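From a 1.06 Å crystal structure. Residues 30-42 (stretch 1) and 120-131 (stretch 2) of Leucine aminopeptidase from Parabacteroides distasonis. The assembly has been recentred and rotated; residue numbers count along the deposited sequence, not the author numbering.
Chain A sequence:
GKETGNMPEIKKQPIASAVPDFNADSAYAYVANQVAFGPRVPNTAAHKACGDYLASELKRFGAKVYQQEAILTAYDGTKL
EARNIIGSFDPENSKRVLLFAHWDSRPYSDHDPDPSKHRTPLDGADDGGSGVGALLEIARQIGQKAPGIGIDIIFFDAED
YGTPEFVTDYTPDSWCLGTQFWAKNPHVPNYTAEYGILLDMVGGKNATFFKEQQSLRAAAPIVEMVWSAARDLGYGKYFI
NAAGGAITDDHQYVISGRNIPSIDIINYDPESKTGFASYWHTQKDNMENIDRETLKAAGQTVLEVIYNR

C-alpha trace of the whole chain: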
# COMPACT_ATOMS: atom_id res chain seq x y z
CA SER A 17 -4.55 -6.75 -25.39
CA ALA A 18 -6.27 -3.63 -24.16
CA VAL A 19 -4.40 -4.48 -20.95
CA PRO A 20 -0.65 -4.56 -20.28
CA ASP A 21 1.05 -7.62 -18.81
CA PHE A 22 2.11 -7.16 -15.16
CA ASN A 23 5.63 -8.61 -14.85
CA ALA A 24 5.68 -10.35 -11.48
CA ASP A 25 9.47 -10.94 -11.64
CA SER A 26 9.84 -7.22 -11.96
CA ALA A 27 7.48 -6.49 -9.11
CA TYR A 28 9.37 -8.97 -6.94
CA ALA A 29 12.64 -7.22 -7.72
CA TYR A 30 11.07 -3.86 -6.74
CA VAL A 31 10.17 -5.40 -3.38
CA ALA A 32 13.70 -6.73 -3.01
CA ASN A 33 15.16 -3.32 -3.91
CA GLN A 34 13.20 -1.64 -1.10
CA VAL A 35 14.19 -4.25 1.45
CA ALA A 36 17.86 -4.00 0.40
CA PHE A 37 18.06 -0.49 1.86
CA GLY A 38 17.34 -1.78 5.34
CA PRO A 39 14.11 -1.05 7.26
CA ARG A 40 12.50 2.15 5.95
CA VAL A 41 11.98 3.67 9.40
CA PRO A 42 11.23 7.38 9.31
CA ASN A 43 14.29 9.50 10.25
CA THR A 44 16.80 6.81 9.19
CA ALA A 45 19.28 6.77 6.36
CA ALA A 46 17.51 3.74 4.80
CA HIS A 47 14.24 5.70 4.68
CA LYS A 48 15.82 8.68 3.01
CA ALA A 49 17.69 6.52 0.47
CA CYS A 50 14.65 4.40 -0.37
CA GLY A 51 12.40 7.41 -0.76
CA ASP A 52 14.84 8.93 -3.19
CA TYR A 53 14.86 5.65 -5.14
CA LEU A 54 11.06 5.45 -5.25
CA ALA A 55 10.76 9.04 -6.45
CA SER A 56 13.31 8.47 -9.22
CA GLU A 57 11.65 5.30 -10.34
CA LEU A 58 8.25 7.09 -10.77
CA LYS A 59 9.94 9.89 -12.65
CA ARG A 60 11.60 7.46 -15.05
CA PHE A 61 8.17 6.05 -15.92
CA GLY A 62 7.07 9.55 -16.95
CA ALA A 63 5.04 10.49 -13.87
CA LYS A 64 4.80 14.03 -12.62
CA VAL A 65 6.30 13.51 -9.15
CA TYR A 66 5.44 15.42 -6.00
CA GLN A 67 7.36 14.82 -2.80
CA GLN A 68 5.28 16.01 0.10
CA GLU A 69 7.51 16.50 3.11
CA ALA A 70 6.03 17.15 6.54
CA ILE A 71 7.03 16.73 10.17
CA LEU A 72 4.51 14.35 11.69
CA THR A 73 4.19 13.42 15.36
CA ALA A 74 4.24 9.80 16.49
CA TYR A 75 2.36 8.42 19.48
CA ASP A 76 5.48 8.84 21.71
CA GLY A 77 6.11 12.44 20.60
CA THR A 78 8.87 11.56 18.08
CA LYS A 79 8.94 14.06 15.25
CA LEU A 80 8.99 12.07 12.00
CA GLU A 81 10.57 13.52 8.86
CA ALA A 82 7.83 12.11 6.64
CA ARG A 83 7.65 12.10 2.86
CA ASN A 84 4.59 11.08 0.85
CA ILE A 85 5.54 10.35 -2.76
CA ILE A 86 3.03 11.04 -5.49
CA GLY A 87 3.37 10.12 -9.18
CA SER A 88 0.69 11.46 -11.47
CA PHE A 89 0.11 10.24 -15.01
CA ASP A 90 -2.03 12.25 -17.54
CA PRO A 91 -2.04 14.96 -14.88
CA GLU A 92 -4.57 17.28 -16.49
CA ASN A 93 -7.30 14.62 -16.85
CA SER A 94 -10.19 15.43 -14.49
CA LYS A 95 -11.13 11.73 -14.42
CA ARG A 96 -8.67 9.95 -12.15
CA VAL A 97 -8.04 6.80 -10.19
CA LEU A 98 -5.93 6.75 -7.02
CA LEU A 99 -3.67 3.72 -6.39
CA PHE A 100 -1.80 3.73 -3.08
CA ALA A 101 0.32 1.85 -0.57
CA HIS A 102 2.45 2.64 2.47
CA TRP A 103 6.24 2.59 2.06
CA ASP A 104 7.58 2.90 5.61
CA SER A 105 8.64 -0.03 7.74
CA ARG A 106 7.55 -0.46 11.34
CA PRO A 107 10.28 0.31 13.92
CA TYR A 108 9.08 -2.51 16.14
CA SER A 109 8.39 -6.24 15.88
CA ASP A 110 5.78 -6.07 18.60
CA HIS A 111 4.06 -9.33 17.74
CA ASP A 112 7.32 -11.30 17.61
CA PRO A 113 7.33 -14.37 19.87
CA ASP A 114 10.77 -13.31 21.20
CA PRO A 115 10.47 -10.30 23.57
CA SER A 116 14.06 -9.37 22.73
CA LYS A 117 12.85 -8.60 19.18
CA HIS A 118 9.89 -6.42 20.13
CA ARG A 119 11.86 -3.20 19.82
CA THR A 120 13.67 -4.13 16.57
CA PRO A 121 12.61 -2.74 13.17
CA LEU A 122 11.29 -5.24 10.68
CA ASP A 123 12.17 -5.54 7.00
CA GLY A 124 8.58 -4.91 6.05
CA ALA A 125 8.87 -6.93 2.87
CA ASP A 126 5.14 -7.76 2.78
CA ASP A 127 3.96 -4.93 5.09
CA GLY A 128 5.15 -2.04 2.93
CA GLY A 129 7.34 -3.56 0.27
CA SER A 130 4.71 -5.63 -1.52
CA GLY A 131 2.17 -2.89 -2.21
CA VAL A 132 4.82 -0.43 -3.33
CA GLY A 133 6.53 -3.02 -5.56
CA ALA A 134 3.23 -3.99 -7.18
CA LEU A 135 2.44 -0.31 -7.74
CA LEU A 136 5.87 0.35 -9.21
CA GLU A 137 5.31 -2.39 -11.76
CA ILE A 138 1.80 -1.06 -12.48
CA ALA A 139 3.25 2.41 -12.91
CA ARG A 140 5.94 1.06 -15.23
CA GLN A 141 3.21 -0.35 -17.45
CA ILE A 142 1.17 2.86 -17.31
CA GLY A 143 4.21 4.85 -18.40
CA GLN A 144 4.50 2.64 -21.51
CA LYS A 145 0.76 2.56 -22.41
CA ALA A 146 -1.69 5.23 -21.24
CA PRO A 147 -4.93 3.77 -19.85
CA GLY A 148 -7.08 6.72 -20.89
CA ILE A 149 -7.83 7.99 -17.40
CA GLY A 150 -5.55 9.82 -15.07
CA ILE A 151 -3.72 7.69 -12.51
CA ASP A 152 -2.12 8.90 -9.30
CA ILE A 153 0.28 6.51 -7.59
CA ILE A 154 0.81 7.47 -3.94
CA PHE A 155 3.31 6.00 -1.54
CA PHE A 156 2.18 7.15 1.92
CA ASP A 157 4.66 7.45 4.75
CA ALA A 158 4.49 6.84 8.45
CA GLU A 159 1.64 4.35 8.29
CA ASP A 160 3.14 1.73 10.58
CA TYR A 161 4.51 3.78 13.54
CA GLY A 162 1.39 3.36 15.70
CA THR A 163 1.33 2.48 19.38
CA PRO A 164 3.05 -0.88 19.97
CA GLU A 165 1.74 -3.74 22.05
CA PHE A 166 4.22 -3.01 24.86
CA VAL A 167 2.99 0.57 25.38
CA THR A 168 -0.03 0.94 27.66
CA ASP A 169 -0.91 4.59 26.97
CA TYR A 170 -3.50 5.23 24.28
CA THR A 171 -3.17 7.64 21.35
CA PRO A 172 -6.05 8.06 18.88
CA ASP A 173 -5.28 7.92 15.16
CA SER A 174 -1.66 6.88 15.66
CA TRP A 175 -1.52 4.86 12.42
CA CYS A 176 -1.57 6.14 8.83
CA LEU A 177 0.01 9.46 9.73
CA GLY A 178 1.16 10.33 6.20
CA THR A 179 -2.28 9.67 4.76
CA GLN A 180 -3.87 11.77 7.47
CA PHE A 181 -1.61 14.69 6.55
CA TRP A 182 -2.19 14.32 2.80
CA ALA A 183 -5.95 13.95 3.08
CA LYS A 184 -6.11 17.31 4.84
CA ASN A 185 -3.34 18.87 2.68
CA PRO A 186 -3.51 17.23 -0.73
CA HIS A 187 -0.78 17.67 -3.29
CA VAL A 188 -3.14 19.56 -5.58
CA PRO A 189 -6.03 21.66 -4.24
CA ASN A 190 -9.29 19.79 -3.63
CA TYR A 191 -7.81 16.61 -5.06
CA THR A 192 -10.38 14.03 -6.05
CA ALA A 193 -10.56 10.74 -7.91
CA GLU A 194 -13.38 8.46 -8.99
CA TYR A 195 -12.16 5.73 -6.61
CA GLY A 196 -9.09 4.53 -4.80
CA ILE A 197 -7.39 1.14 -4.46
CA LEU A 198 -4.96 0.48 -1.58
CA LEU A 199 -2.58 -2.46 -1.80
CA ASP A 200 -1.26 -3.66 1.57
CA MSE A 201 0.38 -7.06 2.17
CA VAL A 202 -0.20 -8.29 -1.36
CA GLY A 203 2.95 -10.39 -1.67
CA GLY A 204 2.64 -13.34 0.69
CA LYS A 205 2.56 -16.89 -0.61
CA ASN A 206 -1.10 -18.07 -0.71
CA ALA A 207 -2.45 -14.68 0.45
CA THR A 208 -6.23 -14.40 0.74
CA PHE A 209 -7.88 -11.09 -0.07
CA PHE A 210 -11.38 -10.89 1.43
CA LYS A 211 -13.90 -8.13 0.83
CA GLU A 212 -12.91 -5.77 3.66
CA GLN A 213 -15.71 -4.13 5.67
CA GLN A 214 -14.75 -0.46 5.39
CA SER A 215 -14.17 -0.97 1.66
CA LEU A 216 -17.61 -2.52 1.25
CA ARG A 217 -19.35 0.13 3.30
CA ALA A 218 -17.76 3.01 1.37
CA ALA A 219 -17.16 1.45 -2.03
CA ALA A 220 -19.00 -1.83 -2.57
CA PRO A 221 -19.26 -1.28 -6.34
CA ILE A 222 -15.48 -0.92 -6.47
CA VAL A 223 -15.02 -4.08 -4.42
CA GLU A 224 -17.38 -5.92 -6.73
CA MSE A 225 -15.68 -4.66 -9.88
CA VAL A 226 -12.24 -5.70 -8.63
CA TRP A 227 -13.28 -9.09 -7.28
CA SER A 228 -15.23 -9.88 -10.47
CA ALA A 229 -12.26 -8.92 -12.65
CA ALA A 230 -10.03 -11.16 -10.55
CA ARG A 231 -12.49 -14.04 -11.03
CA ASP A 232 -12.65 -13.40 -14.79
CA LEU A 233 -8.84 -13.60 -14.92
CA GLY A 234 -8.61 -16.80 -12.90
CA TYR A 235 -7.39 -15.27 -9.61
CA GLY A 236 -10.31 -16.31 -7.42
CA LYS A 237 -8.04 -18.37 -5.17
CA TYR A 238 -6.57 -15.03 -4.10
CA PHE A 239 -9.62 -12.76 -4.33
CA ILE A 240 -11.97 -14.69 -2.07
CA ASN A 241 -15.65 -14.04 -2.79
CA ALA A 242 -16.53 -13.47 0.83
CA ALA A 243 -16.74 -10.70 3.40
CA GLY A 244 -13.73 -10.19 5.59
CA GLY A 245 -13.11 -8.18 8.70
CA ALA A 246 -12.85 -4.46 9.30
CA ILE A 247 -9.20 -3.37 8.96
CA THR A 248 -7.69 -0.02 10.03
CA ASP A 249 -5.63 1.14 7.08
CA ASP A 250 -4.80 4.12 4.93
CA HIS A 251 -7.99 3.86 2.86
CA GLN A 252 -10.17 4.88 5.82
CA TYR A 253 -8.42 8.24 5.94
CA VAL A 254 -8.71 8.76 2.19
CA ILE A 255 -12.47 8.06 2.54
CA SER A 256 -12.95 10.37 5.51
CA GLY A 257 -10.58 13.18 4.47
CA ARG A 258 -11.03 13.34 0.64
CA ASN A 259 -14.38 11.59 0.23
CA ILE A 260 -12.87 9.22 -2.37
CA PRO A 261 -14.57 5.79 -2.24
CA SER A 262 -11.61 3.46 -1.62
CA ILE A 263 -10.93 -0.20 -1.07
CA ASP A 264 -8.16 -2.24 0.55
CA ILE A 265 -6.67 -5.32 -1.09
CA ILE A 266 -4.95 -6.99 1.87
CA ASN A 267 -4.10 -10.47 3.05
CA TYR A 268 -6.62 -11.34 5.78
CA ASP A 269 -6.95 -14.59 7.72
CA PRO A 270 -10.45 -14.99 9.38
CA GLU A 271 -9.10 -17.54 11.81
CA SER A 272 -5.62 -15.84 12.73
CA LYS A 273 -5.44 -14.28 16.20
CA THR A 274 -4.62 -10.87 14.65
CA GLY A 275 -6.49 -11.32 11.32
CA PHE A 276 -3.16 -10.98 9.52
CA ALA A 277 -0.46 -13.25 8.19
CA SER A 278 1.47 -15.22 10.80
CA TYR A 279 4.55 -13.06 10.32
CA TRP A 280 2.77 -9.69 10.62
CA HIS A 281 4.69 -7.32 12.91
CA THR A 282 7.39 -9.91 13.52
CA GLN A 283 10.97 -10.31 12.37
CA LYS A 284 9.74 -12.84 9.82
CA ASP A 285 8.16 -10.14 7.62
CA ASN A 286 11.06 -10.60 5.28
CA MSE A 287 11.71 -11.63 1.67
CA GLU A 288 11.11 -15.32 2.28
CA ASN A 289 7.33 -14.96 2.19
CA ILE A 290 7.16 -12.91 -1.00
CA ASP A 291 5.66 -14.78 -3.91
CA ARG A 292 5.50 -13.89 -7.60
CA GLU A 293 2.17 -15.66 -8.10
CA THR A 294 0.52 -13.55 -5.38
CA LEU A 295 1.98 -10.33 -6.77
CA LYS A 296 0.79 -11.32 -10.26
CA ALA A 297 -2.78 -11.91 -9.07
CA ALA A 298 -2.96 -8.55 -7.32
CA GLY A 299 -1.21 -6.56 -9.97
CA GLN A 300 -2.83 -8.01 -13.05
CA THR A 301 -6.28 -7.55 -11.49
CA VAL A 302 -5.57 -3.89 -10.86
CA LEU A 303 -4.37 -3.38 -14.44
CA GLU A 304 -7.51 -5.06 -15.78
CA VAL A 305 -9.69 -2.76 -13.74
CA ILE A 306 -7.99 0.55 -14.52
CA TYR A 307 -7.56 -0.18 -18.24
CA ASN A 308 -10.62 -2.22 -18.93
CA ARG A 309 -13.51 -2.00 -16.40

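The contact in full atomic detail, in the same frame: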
# COMPACT_ATOMS: atom_id res chain seq x y z
N TYR A 30 11.34 -5.14 -7.41
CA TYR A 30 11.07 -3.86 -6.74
C TYR A 30 10.89 -4.03 -5.24
O TYR A 30 11.28 -3.15 -4.46
CB TYR A 30 9.88 -3.14 -7.36
CG TYR A 30 10.09 -2.51 -8.70
CD1 TYR A 30 11.17 -1.67 -8.93
CD2 TYR A 30 9.21 -2.69 -9.74
CE1 TYR A 30 11.36 -1.04 -10.16
CE2 TYR A 30 9.38 -2.07 -10.95
CZ TYR A 30 10.47 -1.24 -11.16
OH TYR A 30 10.61 -0.63 -12.39
N VAL A 31 10.24 -5.11 -4.80
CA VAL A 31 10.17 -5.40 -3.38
C VAL A 31 11.56 -5.59 -2.82
O VAL A 31 11.92 -5.01 -1.77
CB VAL A 31 9.24 -6.62 -3.07
CG1 VAL A 31 9.13 -6.84 -1.57
CG2 VAL A 31 7.85 -6.46 -3.68
N ALA A 32 12.34 -6.44 -3.47
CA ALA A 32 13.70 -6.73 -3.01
C ALA A 32 14.54 -5.44 -2.92
O ALA A 32 15.34 -5.27 -2.00
CB ALA A 32 14.36 -7.73 -3.98
N ASN A 33 14.37 -4.54 -3.88
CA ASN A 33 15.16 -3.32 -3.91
C ASN A 33 14.83 -2.43 -2.71
O ASN A 33 15.73 -1.82 -2.15
CB ASN A 33 14.95 -2.52 -5.19
CG ASN A 33 15.60 -3.18 -6.40
OD1 ASN A 33 16.39 -4.11 -6.28
ND2 ASN A 33 15.22 -2.71 -7.59
N GLN A 34 13.57 -2.35 -2.31
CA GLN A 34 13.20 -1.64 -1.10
C GLN A 34 13.84 -2.26 0.15
O GLN A 34 14.45 -1.55 0.97
CB GLN A 34 11.69 -1.60 -0.93
CG GLN A 34 10.97 -0.76 -2.00
CD GLN A 34 9.51 -1.05 -1.92
OE1 GLN A 34 8.82 -0.53 -1.02
NE2 GLN A 34 9.04 -1.91 -2.80
N VAL A 35 13.71 -3.55 0.28
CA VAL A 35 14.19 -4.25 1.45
C VAL A 35 15.72 -4.12 1.57
O VAL A 35 16.25 -4.08 2.67
CB VAL A 35 13.69 -5.72 1.45
CG1 VAL A 35 14.37 -6.52 2.55
CG2 VAL A 35 12.16 -5.72 1.64
N ALA A 36 16.40 -4.09 0.43
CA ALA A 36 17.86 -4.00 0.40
C ALA A 36 18.39 -2.76 1.09
O ALA A 36 19.54 -2.77 1.53
CB ALA A 36 18.34 -4.13 -1.02
N PHE A 37 17.61 -1.68 1.18
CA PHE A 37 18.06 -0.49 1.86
C PHE A 37 18.21 -0.69 3.36
O PHE A 37 18.90 0.10 4.02
CB PHE A 37 17.13 0.68 1.60
CG PHE A 37 17.19 1.23 0.21
CD1 PHE A 37 18.24 2.03 -0.20
CD2 PHE A 37 16.23 0.92 -0.73
CE1 PHE A 37 18.32 2.52 -1.49
CE2 PHE A 37 16.32 1.41 -2.03
CZ PHE A 37 17.37 2.20 -2.40
N GLY A 38 17.54 -1.68 3.92
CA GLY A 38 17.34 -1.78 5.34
C GLY A 38 15.92 -1.30 5.68
O GLY A 38 15.25 -0.75 4.82
N PRO A 39 15.49 -1.48 6.91
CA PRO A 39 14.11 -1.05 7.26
C PRO A 39 13.90 0.45 6.98
O PRO A 39 14.71 1.28 7.38
CB PRO A 39 14.04 -1.39 8.75
CG PRO A 39 14.90 -2.63 8.87
CD PRO A 39 16.09 -2.30 7.98
N ARG A 40 12.80 0.77 6.30
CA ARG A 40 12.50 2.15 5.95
C ARG A 40 11.78 2.85 7.12
O ARG A 40 10.62 3.24 7.05
CB ARG A 40 11.66 2.20 4.68
CG ARG A 40 12.45 2.02 3.37
CD ARG A 40 12.95 0.62 3.06
NE ARG A 40 11.81 -0.28 2.87
CZ ARG A 40 11.72 -1.52 3.37
NH1 ARG A 40 12.70 -2.09 4.06
NH2 ARG A 40 10.61 -2.21 3.17
N VAL A 41 12.51 3.00 8.22
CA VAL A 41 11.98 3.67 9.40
C VAL A 41 12.13 5.17 9.23
O VAL A 41 13.24 5.63 9.01
CB VAL A 41 12.65 3.14 10.69
CG1 VAL A 41 12.19 3.95 11.90
CG2 VAL A 41 12.45 1.64 10.88
N PRO A 42 11.08 5.95 9.40
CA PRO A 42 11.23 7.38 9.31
C PRO A 42 12.36 7.89 10.20
O PRO A 42 12.51 7.44 11.32
CB PRO A 42 9.85 7.92 9.70
CG PRO A 42 8.92 6.82 9.32
CD PRO A 42 9.68 5.53 9.56
N THR A 120 12.81 -4.10 17.76
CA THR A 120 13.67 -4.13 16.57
C THR A 120 12.87 -3.87 15.31
O THR A 120 11.83 -4.48 15.10
CB THR A 120 14.32 -5.50 16.46
OG1 THR A 120 15.09 -5.75 17.65
CG2 THR A 120 15.28 -5.60 15.27
N PRO A 121 13.31 -2.96 14.45
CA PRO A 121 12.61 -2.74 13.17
C PRO A 121 12.55 -3.98 12.33
O PRO A 121 13.43 -4.85 12.35
CB PRO A 121 13.47 -1.68 12.46
CG PRO A 121 14.10 -0.92 13.61
CD PRO A 121 14.43 -2.01 14.61
N LEU A 122 11.46 -4.11 11.59
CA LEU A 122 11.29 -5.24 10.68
C LEU A 122 11.57 -4.81 9.24
O LEU A 122 11.54 -3.64 8.89
CB LEU A 122 9.95 -5.90 10.90
CG LEU A 122 8.67 -5.03 10.93
CD1 LEU A 122 8.26 -4.55 9.51
CD2 LEU A 122 7.54 -5.75 11.62
N ASP A 123 11.85 -5.81 8.40
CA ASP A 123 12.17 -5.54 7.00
C ASP A 123 10.97 -5.00 6.26
O ASP A 123 11.12 -4.28 5.28
CB ASP A 123 12.66 -6.80 6.31
CG ASP A 123 14.13 -7.09 6.55
OD1 ASP A 123 14.89 -6.20 6.99
OD2 ASP A 123 14.53 -8.24 6.19
N GLY A 124 9.78 -5.37 6.67
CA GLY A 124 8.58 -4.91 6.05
C GLY A 124 8.49 -5.27 4.59
O GLY A 124 8.01 -4.49 3.76
N ALA A 125 8.91 -6.49 4.25
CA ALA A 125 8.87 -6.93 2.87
C ALA A 125 7.41 -7.01 2.39
O ALA A 125 7.10 -6.52 1.30
CB ALA A 125 9.52 -8.31 2.74
N ASP A 126 6.54 -7.68 3.16
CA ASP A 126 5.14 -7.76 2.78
C ASP A 126 4.40 -6.51 3.25
O ASP A 126 3.60 -5.93 2.50
CB ASP A 126 4.51 -9.03 3.30
CG ASP A 126 3.24 -9.43 2.59
OD1 ASP A 126 2.99 -8.96 1.47
OD2 ASP A 126 2.50 -10.25 3.19
N ASP A 127 4.61 -6.09 4.50
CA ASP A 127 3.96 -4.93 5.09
C ASP A 127 4.77 -3.69 4.73
O ASP A 127 5.62 -3.23 5.48
CB ASP A 127 3.85 -5.15 6.55
CG ASP A 127 2.92 -4.23 7.28
OD1 ASP A 127 2.46 -3.23 6.72
OD2 ASP A 127 2.71 -4.53 8.48
N GLY A 128 4.50 -3.17 3.55
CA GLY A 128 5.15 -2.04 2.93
C GLY A 128 5.72 -2.39 1.57
O GLY A 128 5.30 -1.87 0.52
N GLY A 129 6.70 -3.27 1.52
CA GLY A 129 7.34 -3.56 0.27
C GLY A 129 6.43 -4.04 -0.81
O GLY A 129 6.55 -3.62 -1.96
N SER A 130 5.51 -4.94 -0.48
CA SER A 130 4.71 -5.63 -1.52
C SER A 130 3.81 -4.65 -2.26
O SER A 130 3.76 -4.68 -3.49
CB SER A 130 3.89 -6.75 -0.93
OG SER A 130 2.87 -6.25 -0.05
N GLY A 131 3.09 -3.80 -1.55
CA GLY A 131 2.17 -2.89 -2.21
C GLY A 131 2.90 -1.89 -3.08
O GLY A 131 2.49 -1.60 -4.20

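Polar side chains of stretch 1 reach backbone carbonyls of stretch 2, and every hydrogen bond across the contact follows that pattern. Arg-40 does most of this work. Its CA-to-CB bond points sideways, but the chain folds back through chi1 m, chi2 p and chi3 p, bringing the guanidinium edge-on to the turn that leads into the second helix. NH1 and NH2 of Arg-40 both donate to Asp-123 O, each at 3.0 Å, so one carbonyl sits in the fork of the guanidinium. NH1 of Arg-40 also bonds Gly-38 O at 3.0 Å, nearly linearly, which ties the loop after the first helix to the same group. A buried arginine suits this place because its several donors can serve carbonyls from two chain segments at once.

Gln-34 plays a similar role on the helix. Its NE2 donates to Gly-129 O at 3.1 Å and also to Tyr-30 O, at 3.1 Å, one turn back in its own helix. The amide thus links a backbone carbonyl of each helix.

The apolar packing falls into two patches. Between the helices, whose axes approach to 8.5 Å at 125°, Val-31 and Val-35 point toward stretch 2 from successive turns, both with chi1 t. Val-31 lies against backbone, its CG1 3.5 Å from Ala-125 O and its CG2 3.6 Å from Gly-129 O, while CG2 of Val-35 meets CB of Ala-125 at 3.9 Å. The short alanine side chain gives the valine a surface without holding the helices apart. In the loops, Pro-121 CB receives both Pro-39 CB and Val-41 CG2, each at 3.8 Å, and Pro-39 CB also rests 3.4 Å from Leu-122 O. Leu-122 turns its own side chain away, leaving its backbone to make this contact.

At Gly-129 the missing CB leaves room for the close approach. The CA atoms of Val-31 and Gly-129 are 5.0 Å apart; a CB on Gly-129 would come within 3.1 Å of Val-31 CG1 and clash with Ala-125 O at 2.5 Å. The other glycines answer to their own backbone. Gly-124, at the N-cap position, has positive phi, and a CB there would clash with Asp-127 O at 3.0 Å. Gly-124 O accepts from Gly-129 N at 2.9 Å, a bond five residues long, where the helix begins with a wider pi-type turn. Gly-128 and Gly-38 have backbone angles that by themselves call for glycine, and Gly-38 takes the chain out of the first helix toward Pro-39 and Arg-40.

The contact buries 492 Å² in total, both sides summed. Asp-123 is the most covered residue: its side chain lies beside apolar groups, OD2 of Asp-123 4.0 Å from Val-35 CG1 and OD1 4.0 Å from Pro-39 CG, while its carbonyl takes the Arg-40 bonds.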